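Local coordinates for protein TP_0956 (Treponema pallidum subsp. pallidum, PDB 3U64) that probably serves as the tetratricopeptide-repeat lipoprotein component of a TRAP transporter, where helical repeats of this kind are consistent with a role in protein-protein interaction, at residues T206-Y209 with A210-E214; G218-E221 with K222-T225; T225-E228 with H229-Y233. All coordinates share one frame; numbering follows the deposited sequence.

Contact 1: T206-Y209 with A210-E214; sequences TKFY and AAAPE
Ala212 lays its methyl over the ring of Phe208, four residues earlier, where helix 196-211 comes to its end. The CB atom of Ala212 sits 3.8 Å from the centroid of the Phe208 ring and 16° off its normal, a CH-pi contact over the face, shifted toward the CZ side of the ring. Ala210 still belongs to the regular helix: its N bonds to Thr206 O at 3.0 Å, its CB lies 3.4 Å from that same Thr206 O, and the methyl is short enough for Ala248 of helix 240-250 to pack on it. With CG trans to the main-chain nitrogen (chi1 169°), Phe208 swings its ring out from the helix beside its own carbonyl carbon, with a modest lean toward the C-terminal end. Ala212 is the first residue to leave helical backbone angles, and its methyl is small enough to lie on the aromatic face. In the helix-turn-helix architecture expected of a tetratricopeptide repeat relative, such an exit begins the turn to the next antiparallel helix. The carbonyl of Phe208 marks the end of the regular bonding, taking a weak bond from Ala212 N at 2.8 Å. Ala211 N is shared between Lys207 O, at 3.2 Å, and, weakly, Phe208 O. Tyr209 sets CE1 at the edge of the Phe208 ring, and Val183 of helix 176-192 packs against both aromatics.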
ATOM      1  N   THR A 206     -12.796 -29.603 -11.397  1.00 33.68           N
ATOM      2  CA  THR A 206     -11.927 -30.719 -11.007  1.00 38.59           C
ATOM      3  C   THR A 206     -11.618 -30.585  -9.525  1.00 35.80           C
ATOM      4  O   THR A 206     -11.792 -31.520  -8.752  1.00 37.70           O
ATOM      5  CB  THR A 206     -10.611 -30.729 -11.793  1.00 30.20           C
ATOM      6  OG1 THR A 206     -10.902 -30.822 -13.195  1.00 43.76           O
ATOM      7  CG2 THR A 206      -9.739 -31.942 -11.377  1.00 25.90           C
ATOM      8  N   LYS A 207     -11.196 -29.390  -9.133  1.00 37.61           N
ATOM      9  CA  LYS A 207     -10.855 -29.125  -7.750  1.00 40.63           C
ATOM     10  C   LYS A 207     -12.052 -29.311  -6.830  1.00 43.27           C
ATOM     11  O   LYS A 207     -11.925 -29.923  -5.780  1.00 40.05           O
ATOM     12  CB  LYS A 207     -10.232 -27.741  -7.601  1.00 30.84           C
ATOM     13  CG  LYS A 207      -8.903 -27.644  -8.323  1.00 31.85           C
ATOM     14  CD  LYS A 207      -8.088 -26.394  -7.950  1.00 30.98           C
ATOM     15  CE  LYS A 207      -8.594 -25.169  -8.671  1.00 49.73           C
ATOM     16  NZ  LYS A 207      -7.751 -23.976  -8.348  1.00 59.63           N
ATOM     17  N   PHE A 208     -13.224 -28.832  -7.235  1.00 47.09           N
ATOM     18  CA  PHE A 208     -14.388 -29.016  -6.387  1.00 39.11           C
ATOM     19  C   PHE A 208     -14.700 -30.495  -6.189  1.00 35.26           C
ATOM     20  O   PHE A 208     -14.829 -30.960  -5.052  1.00 36.47           O
ATOM     21  CB  PHE A 208     -15.639 -28.298  -6.925  1.00 47.89           C
ATOM     22  CG  PHE A 208     -16.918 -28.693  -6.194  1.00 47.15           C
ATOM     23  CD1 PHE A 208     -17.292 -28.059  -4.997  1.00 42.97           C
ATOM     24  CD2 PHE A 208     -17.716 -29.725  -6.677  1.00 39.42           C
ATOM     25  CE1 PHE A 208     -18.461 -28.440  -4.302  1.00 37.32           C
ATOM     26  CE2 PHE A 208     -18.887 -30.109  -6.000  1.00 41.98           C
ATOM     27  CZ  PHE A 208     -19.257 -29.466  -4.810  1.00 41.46           C
ATOM     28  N   TYR A 209     -14.831 -31.236  -7.290  1.00 39.33           N
ATOM     29  CA  TYR A 209     -15.256 -32.644  -7.208  1.00 36.48           C
ATOM     30  C   TYR A 209     -14.285 -33.462  -6.403  1.00 39.53           C
ATOM     31  O   TYR A 209     -14.695 -34.326  -5.650  1.00 41.04           O
ATOM     32  CB  TYR A 209     -15.408 -33.266  -8.592  1.00 37.09           C
ATOM     33  CG  TYR A 209     -16.587 -32.719  -9.333  1.00 39.45           C
ATOM     34  CD1 TYR A 209     -17.799 -32.515  -8.682  1.00 38.96           C
ATOM     35  CD2 TYR A 209     -16.487 -32.376 -10.672  1.00 46.55           C
ATOM     36  CE1 TYR A 209     -18.887 -31.993  -9.352  1.00 38.61           C
ATOM     37  CE2 TYR A 209     -17.563 -31.854 -11.351  1.00 44.19           C
ATOM     38  CZ  TYR A 209     -18.757 -31.659 -10.689  1.00 44.74           C
ATOM     39  OH  TYR A 209     -19.821 -31.133 -11.381  1.00 52.33           O
ATOM     40  N   ALA A 210     -12.990 -33.190  -6.560  1.00 40.13           N
ATOM     41  CA  ALA A 210     -11.980 -34.014  -5.907  1.00 42.43           C
ATOM     42  C   ALA A 210     -11.962 -33.765  -4.405  1.00 51.52           C
ATOM     43  O   ALA A 210     -11.636 -34.646  -3.619  1.00 49.76           O
ATOM     44  CB  ALA A 210     -10.592 -33.751  -6.510  1.00 43.53           C
ATOM     45  N   ALA A 211     -12.317 -32.547  -4.016  1.00 52.54           N
ATOM     46  CA  ALA A 211     -12.185 -32.139  -2.631  1.00 48.72           C
ATOM     47  C   ALA A 211     -13.505 -32.203  -1.885  1.00 54.98           C
ATOM     48  O   ALA A 211     -13.529 -32.170  -0.656  1.00 64.02           O
ATOM     49  CB  ALA A 211     -11.610 -30.729  -2.553  1.00 45.74           C
ATOM     50  N   ALA A 212     -14.607 -32.276  -2.617  1.00 53.90           N
ATOM     51  CA  ALA A 212     -15.913 -32.194  -1.973  1.00 54.32           C
ATOM     52  C   ALA A 212     -16.428 -33.541  -1.493  1.00 55.12           C
ATOM     53  O   ALA A 212     -16.333 -34.543  -2.203  1.00 58.10           O
ATOM     54  CB  ALA A 212     -16.942 -31.514  -2.878  1.00 47.92           C
ATOM     55  N   PRO A 213     -16.975 -33.559  -0.266  1.00 59.03           N
ATOM     56  CA  PRO A 213     -17.682 -34.738   0.250  1.00 64.25           C
ATOM     57  C   PRO A 213     -18.759 -35.131  -0.742  1.00 67.36           C
ATOM     58  O   PRO A 213     -19.371 -34.235  -1.340  1.00 59.77           O
ATOM     59  CB  PRO A 213     -18.328 -34.221   1.544  1.00 61.59           C
ATOM     60  CG  PRO A 213     -17.432 -33.095   1.987  1.00 61.86           C
ATOM     61  CD  PRO A 213     -16.967 -32.440   0.698  1.00 53.14           C
ATOM     62  N   GLU A 214     -18.978 -36.433  -0.913  1.00 74.05           N
ATOM     63  CA  GLU A 214     -19.954 -36.947  -1.874  1.00 82.25           C
ATOM     64  C   GLU A 214     -21.394 -36.604  -1.477  1.00 82.37           C
ATOM     65  O   GLU A 214     -22.333 -36.777  -2.262  1.00 83.35           O
ATOM     66  CB  GLU A 214     -19.764 -38.460  -2.082  1.00 91.78           C
ATOM     67  CG  GLU A 214     -18.477 -38.804  -2.842  1.00103.07           C
ATOM     68  CD  GLU A 214     -18.178 -40.296  -2.905  1.00109.20           C
ATOM     69  OE1 GLU A 214     -18.997 -41.093  -2.399  1.00115.20           O
ATOM     70  OE2 GLU A 214     -17.115 -40.664  -3.461  1.00105.29           O
TER

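Contact 2: G218-E221 with K222-T225; sequences GGME and KAHT
His224 reaches back one turn to Met220 and grips its carbonyl oxygen twice, at the start of helix 220-233, the helix that follows helix 196-211 in this tetratricopeptide-repeat-like array. The CB of His224 already lies 3.5 Å from Met220 O, and a first torsion that sets CG beside the main-chain nitrogen (chi1 -79°) carries the ring back toward that oxygen. CG of His224 passes 3.4 Å from Met220 O. ND1 then donates to Met220 O at 2.6 Å in a nearly straight bond, with the acceptor close to the ring plane, but ND1 stands above the plane of the carbonyl, 42° out of it. The peptide N of His224 bonds to Met220 O at 2.9 Å from the opposite face of the carbonyl plane. Two donors thus hold one oxygen, and the ring bond should fix the rotation of the imidazole with its proton on ND1. Beyond ND1, CE1 meets the methyl CE of Met220 at 3.2 Å, while NE2 stands farther from that methyl. Methionine suits the place because its unbranched chain can bend at both chi2 and chi3, bringing the thioether end round to the ring; Leu249 and Leu253 pack against both residues.

Gly219 takes the N-cap position, and its positive phi would press a CB against the preceding carbonyl oxygen, a strain that glycine escapes. Its own oxygen receives the N of Ala223, whose small methyl fits against Tyr209 and Ala210. Two residues on, Glu221 O accepts the N of Thr225 at 3.1 Å and, more weakly, Thr225 OG1 at 3.4 Å.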
ATOM      1  N   GLY A 218     -19.436 -34.177  -4.591  1.00 55.72           N
ATOM      2  CA  GLY A 218     -18.094 -34.544  -5.016  1.00 62.00           C
ATOM      3  C   GLY A 218     -18.002 -35.937  -5.609  1.00 63.20           C
ATOM      4  O   GLY A 218     -19.016 -36.600  -5.857  1.00 64.10           O
ATOM      5  N   GLY A 219     -16.777 -36.387  -5.840  1.00 51.62           N
ATOM      6  CA  GLY A 219     -16.566 -37.701  -6.408  1.00 50.51           C
ATOM      7  C   GLY A 219     -15.404 -37.684  -7.369  1.00 47.20           C
ATOM      8  O   GLY A 219     -15.266 -36.760  -8.184  1.00 52.65           O
ATOM      9  N   MET A 220     -14.575 -38.714  -7.290  1.00 39.39           N
ATOM     10  CA  MET A 220     -13.319 -38.741  -8.042  1.00 52.20           C
ATOM     11  C   MET A 220     -13.533 -39.045  -9.510  1.00 53.84           C
ATOM     12  O   MET A 220     -12.743 -38.632 -10.359  1.00 49.90           O
ATOM     13  CB  MET A 220     -12.317 -39.737  -7.441  1.00 48.09           C
ATOM     14  CG  MET A 220     -11.575 -39.200  -6.224  1.00 59.20           C
ATOM     15  SD  MET A 220     -10.702 -37.618  -6.477  1.00 72.63           S
ATOM     16  CE  MET A 220      -9.398 -38.110  -7.603  1.00 70.36           C
ATOM     17  N   GLU A 221     -14.599 -39.766  -9.811  1.00 52.81           N
ATOM     18  CA  GLU A 221     -14.877 -40.089 -11.192  1.00 58.67           C
ATOM     19  C   GLU A 221     -15.240 -38.787 -11.891  1.00 57.88           C
ATOM     20  O   GLU A 221     -14.742 -38.498 -12.978  1.00 65.70           O
ATOM     21  CB  GLU A 221     -16.005 -41.117 -11.294  1.00 62.85           C
ATOM     22  CG  GLU A 221     -16.195 -41.700 -12.693  1.00 78.86           C
ATOM     23  CD  GLU A 221     -17.424 -42.608 -12.810  1.00 94.17           C
ATOM     24  OE1 GLU A 221     -17.658 -43.438 -11.900  1.00 94.59           O
ATOM     25  OE2 GLU A 221     -18.158 -42.488 -13.817  1.00 99.31           O
ATOM     26  N   LYS A 222     -16.100 -38.001 -11.253  1.00 49.30           N
ATOM     27  CA  LYS A 222     -16.452 -36.681 -11.762  1.00 46.11           C
ATOM     28  C   LYS A 222     -15.212 -35.822 -11.911  1.00 48.70           C
ATOM     29  O   LYS A 222     -15.042 -35.144 -12.919  1.00 49.26           O
ATOM     30  CB  LYS A 222     -17.434 -35.972 -10.829  1.00 45.92           C
ATOM     31  CG  LYS A 222     -18.847 -36.496 -10.888  1.00 50.42           C
ATOM     32  CD  LYS A 222     -19.773 -35.653 -10.015  1.00 58.82           C
ATOM     33  CE  LYS A 222     -21.238 -36.009 -10.259  1.00 69.46           C
ATOM     34  NZ  LYS A 222     -22.171 -35.136  -9.497  1.00 69.27           N
ATOM     35  N   ALA A 223     -14.342 -35.849 -10.906  1.00 44.52           N
ATOM     36  CA  ALA A 223     -13.156 -35.017 -10.940  1.00 40.65           C
ATOM     37  C   ALA A 223     -12.266 -35.361 -12.129  1.00 45.50           C
ATOM     38  O   ALA A 223     -11.725 -34.467 -12.785  1.00 53.87           O
ATOM     39  CB  ALA A 223     -12.376 -35.116  -9.633  1.00 41.28           C
ATOM     40  N   HIS A 224     -12.125 -36.650 -12.413  1.00 41.02           N
ATOM     41  CA  HIS A 224     -11.277 -37.112 -13.517  1.00 49.20           C
ATOM     42  C   HIS A 224     -11.806 -36.722 -14.890  1.00 54.17           C
ATOM     43  O   HIS A 224     -11.040 -36.321 -15.767  1.00 48.38           O
ATOM     44  CB  HIS A 224     -11.072 -38.631 -13.459  1.00 47.85           C
ATOM     45  CG  HIS A 224     -10.053 -39.054 -12.446  1.00 60.33           C
ATOM     46  ND1 HIS A 224     -10.358 -39.241 -11.114  1.00 64.80           N
ATOM     47  CD2 HIS A 224      -8.728 -39.303 -12.566  1.00 61.82           C
ATOM     48  CE1 HIS A 224      -9.269 -39.603 -10.461  1.00 69.11           C
ATOM     49  NE2 HIS A 224      -8.265 -39.649 -11.319  1.00 67.58           N
ATOM     50  N   THR A 225     -13.117 -36.846 -15.070  1.00 51.04           N
ATOM     51  CA  THR A 225     -13.755 -36.458 -16.319  1.00 48.82           C
ATOM     52  C   THR A 225     -13.628 -34.945 -16.547  1.00 49.09           C
ATOM     53  O   THR A 225     -13.388 -34.490 -17.672  1.00 47.76           O
ATOM     54  CB  THR A 225     -15.234 -36.873 -16.327  1.00 51.41           C
ATOM     55  OG1 THR A 225     -15.325 -38.307 -16.287  1.00 58.14           O
ATOM     56  CG2 THR A 225     -15.932 -36.342 -17.576  1.00 51.03           C
TER

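Contact 3: T225-E228 with H229-Y233; sequences TAFE and HLTRY
Thr225 and His229 run alongside each other, one helical turn apart, and the methyl CG2 of Thr225 comes to the imidazole at its edge, 4.0 Å from CD2 of His229. The oxygen of Thr225 also lies at that edge, near the ring plane, and it accepts the peptide N of His229. Histidine can serve two neighbours here, since its ring stacks on Trp202 of helix 196-211 as well. Ala226 follows with its oxygen bonded to Leu230 N at 3.0 Å, the donor lying in the carbonyl plane; its small methyl turns to Thr206, so the neighbouring helix can approach closely.

Phe227 carries most of the apolar contact. A chi1 of -169° sets CG beside the carbonyl carbon, and the ring projects outward from the helix with a modest C-terminal lean, meeting the methyls of Leu230 and Thr231 obliquely. CD2 of Leu230 approaches CD1 of Phe227 at 4.0 Å, and CG2 of Thr231 comes to CE2 of Phe227 at 3.4 Å, the side chains of Phe227 and Thr231 crossing at about a right angle. This side of helix 220-233 packs against helices 196-211 and 240-250, consistent with the antiparallel packing of tetratricopeptide repeats: Phe227 touches Tyr245 and Leu249 of helix 240-250, and Leu230 is buried against Trp202, Asn203 and His241.

Glu228 contributes its main-chain oxygen. Thr231 OG1 donates to Glu228 O at 2.6 Å, because a chi1 of 56° places the hydroxyl between its own main-chain nitrogen and carbonyl carbon, turned back toward the preceding turn. A water also donates to Glu228 O at 3.2 Å and accepts from Arg232 NE at 2.6 Å, while CG of Arg232 passes 3.5 Å from the same oxygen.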
ATOM      1  N   THR A 225     -13.117 -36.846 -15.070  1.00 51.04           N
ATOM      2  CA  THR A 225     -13.755 -36.458 -16.319  1.00 48.82           C
ATOM      3  C   THR A 225     -13.628 -34.945 -16.547  1.00 49.09           C
ATOM      4  O   THR A 225     -13.388 -34.490 -17.672  1.00 47.76           O
ATOM      5  CB  THR A 225     -15.234 -36.873 -16.327  1.00 51.41           C
ATOM      6  OG1 THR A 225     -15.325 -38.307 -16.287  1.00 58.14           O
ATOM      7  CG2 THR A 225     -15.932 -36.342 -17.576  1.00 51.03           C
ATOM      8  N   ALA A 226     -13.788 -34.164 -15.481  1.00 44.81           N
ATOM      9  CA  ALA A 226     -13.610 -32.723 -15.594  1.00 42.17           C
ATOM     10  C   ALA A 226     -12.161 -32.415 -16.013  1.00 40.06           C
ATOM     11  O   ALA A 226     -11.926 -31.614 -16.924  1.00 41.03           O
ATOM     12  CB  ALA A 226     -13.990 -32.023 -14.291  1.00 40.29           C
ATOM     13  N   PHE A 227     -11.199 -33.093 -15.388  1.00 34.40           N
ATOM     14  CA  PHE A 227      -9.801 -32.943 -15.774  1.00 31.57           C
ATOM     15  C   PHE A 227      -9.505 -33.345 -17.225  1.00 42.33           C
ATOM     16  O   PHE A 227      -8.679 -32.713 -17.887  1.00 42.00           O
ATOM     17  CB  PHE A 227      -8.846 -33.706 -14.840  1.00 34.64           C
ATOM     18  CG  PHE A 227      -7.398 -33.347 -15.073  1.00 33.83           C
ATOM     19  CD1 PHE A 227      -6.861 -32.212 -14.493  1.00 33.93           C
ATOM     20  CD2 PHE A 227      -6.601 -34.106 -15.930  1.00 42.16           C
ATOM     21  CE1 PHE A 227      -5.525 -31.836 -14.729  1.00 38.35           C
ATOM     22  CE2 PHE A 227      -5.270 -33.747 -16.172  1.00 42.28           C
ATOM     23  CZ  PHE A 227      -4.731 -32.614 -15.573  1.00 41.02           C
ATOM     24  N   GLU A 228     -10.146 -34.409 -17.704  1.00 39.71           N
ATOM     25  CA  GLU A 228     -10.025 -34.804 -19.098  1.00 44.21           C
ATOM     26  C   GLU A 228     -10.483 -33.688 -20.051  1.00 52.07           C
ATOM     27  O   GLU A 228      -9.845 -33.448 -21.074  1.00 52.01           O
ATOM     28  CB  GLU A 228     -10.805 -36.098 -19.365  1.00 60.74           C
ATOM     29  CG  GLU A 228      -9.996 -37.366 -19.086  1.00 76.62           C
ATOM     30  CD  GLU A 228     -10.699 -38.637 -19.541  1.00 95.77           C
ATOM     31  OE1 GLU A 228     -11.916 -38.583 -19.844  1.00 99.31           O
ATOM     32  OE2 GLU A 228     -10.030 -39.692 -19.599  1.00103.79           O
ATOM     33  N   HIS A 229     -11.580 -33.006 -19.721  1.00 41.87           N
ATOM     34  CA  HIS A 229     -12.020 -31.888 -20.548  1.00 48.16           C
ATOM     35  C   HIS A 229     -10.987 -30.756 -20.512  1.00 44.05           C
ATOM     36  O   HIS A 229     -10.684 -30.156 -21.539  1.00 37.37           O
ATOM     37  CB  HIS A 229     -13.390 -31.372 -20.107  1.00 48.79           C
ATOM     38  CG  HIS A 229     -14.534 -32.216 -20.572  1.00 56.27           C
ATOM     39  ND1 HIS A 229     -15.178 -32.001 -21.773  1.00 61.78           N
ATOM     40  CD2 HIS A 229     -15.164 -33.264 -19.991  1.00 56.01           C
ATOM     41  CE1 HIS A 229     -16.149 -32.881 -21.913  1.00 60.98           C
ATOM     42  NE2 HIS A 229     -16.164 -33.660 -20.844  1.00 64.08           N
ATOM     43  N   LEU A 230     -10.447 -30.482 -19.325  1.00 40.80           N
ATOM     44  CA  LEU A 230      -9.441 -29.428 -19.162  1.00 46.03           C
ATOM     45  C   LEU A 230      -8.246 -29.627 -20.104  1.00 47.79           C
ATOM     46  O   LEU A 230      -7.798 -28.687 -20.771  1.00 48.65           O
ATOM     47  CB  LEU A 230      -8.969 -29.344 -17.705  1.00 41.50           C
ATOM     48  CG  LEU A 230      -7.815 -28.396 -17.356  1.00 40.74           C
ATOM     49  CD1 LEU A 230      -8.120 -26.929 -17.710  1.00 32.29           C
ATOM     50  CD2 LEU A 230      -7.478 -28.524 -15.876  1.00 41.15           C
ATOM     51  N   THR A 231      -7.742 -30.854 -20.173  1.00 41.11           N
ATOM     52  CA  THR A 231      -6.569 -31.149 -21.008  1.00 50.79           C
ATOM     53  C   THR A 231      -6.815 -30.896 -22.501  1.00 48.18           C
ATOM     54  O   THR A 231      -5.873 -30.679 -23.260  1.00 44.88           O
ATOM     55  CB  THR A 231      -6.104 -32.600 -20.842  1.00 51.98           C
ATOM     56  OG1 THR A 231      -7.197 -33.481 -21.132  1.00 57.53           O
ATOM     57  CG2 THR A 231      -5.613 -32.848 -19.426  1.00 46.92           C
ATOM     58  N   ARG A 232      -8.075 -30.924 -22.920  1.00 45.93           N
ATOM     59  CA  ARG A 232      -8.406 -30.653 -24.315  1.00 47.04           C
ATOM     60  C   ARG A 232      -8.187 -29.184 -24.677  1.00 46.58           C
ATOM     61  O   ARG A 232      -7.897 -28.864 -25.828  1.00 52.42           O
ATOM     62  CB  ARG A 232      -9.864 -31.043 -24.620  1.00 60.53           C
ATOM     63  CG  ARG A 232     -10.171 -32.529 -24.469  1.00 66.98           C
ATOM     64  CD  ARG A 232      -8.936 -33.331 -24.789  1.00 73.42           C
ATOM     65  NE  ARG A 232      -9.111 -34.763 -24.610  1.00 78.20           N
ATOM     66  CZ  ARG A 232      -9.368 -35.608 -25.598  1.00 88.42           C
ATOM     67  NH1 ARG A 232      -9.503 -35.161 -26.844  1.00 94.56           N
ATOM     68  NH2 ARG A 232      -9.495 -36.901 -25.340  1.00 93.56           N
ATOM     69  N   TYR A 233      -8.327 -28.297 -23.695  1.00 38.77           N
ATOM     70  CA  TYR A 233      -8.375 -26.867 -23.970  1.00 44.35           C
ATOM     71  C   TYR A 233      -7.211 -26.056 -23.425  1.00 49.12           C
ATOM     72  O   TYR A 233      -7.003 -24.922 -23.850  1.00 50.22           O
ATOM     73  CB  TYR A 233      -9.675 -26.280 -23.419  1.00 41.70           C
ATOM     74  CG  TYR A 233     -10.919 -26.956 -23.954  1.00 45.03           C
ATOM     75  CD1 TYR A 233     -11.292 -26.817 -25.287  1.00 52.89           C
ATOM     76  CD2 TYR A 233     -11.722 -27.727 -23.131  1.00 46.23           C
ATOM     77  CE1 TYR A 233     -12.430 -27.429 -25.782  1.00 51.83           C
ATOM     78  CE2 TYR A 233     -12.860 -28.345 -23.613  1.00 46.72           C
ATOM     79  CZ  TYR A 233     -13.213 -28.192 -24.943  1.00 51.53           C
ATOM     80  OH  TYR A 233     -14.350 -28.810 -25.433  1.00 53.73           O
TER
HETATM   81  O   HOH W   1      -9.010 -36.196 -22.425  1.00 56.17           O

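In the fold
Along the chain, contact 1 comes first, closing the last turn of helix 196-211 and its exit. After a short connection, contact 2 opens helix 220-233, and contact 3 continues it, the two sharing Thr225. Each closes only a turn or so; the three run in series, and none encloses another. Contacts 1 and 2 are joined where the connection returns: Tyr209 O and Gly219 N, and Pro213 O and Gly218 N, make probable hydrogen bonds. Thr206 of contact 1 also packs on Phe227 of contact 3. The helical pair is thereby tied together, with helix 240-250 bordering all three contacts and helix 176-192 bordering contact 1.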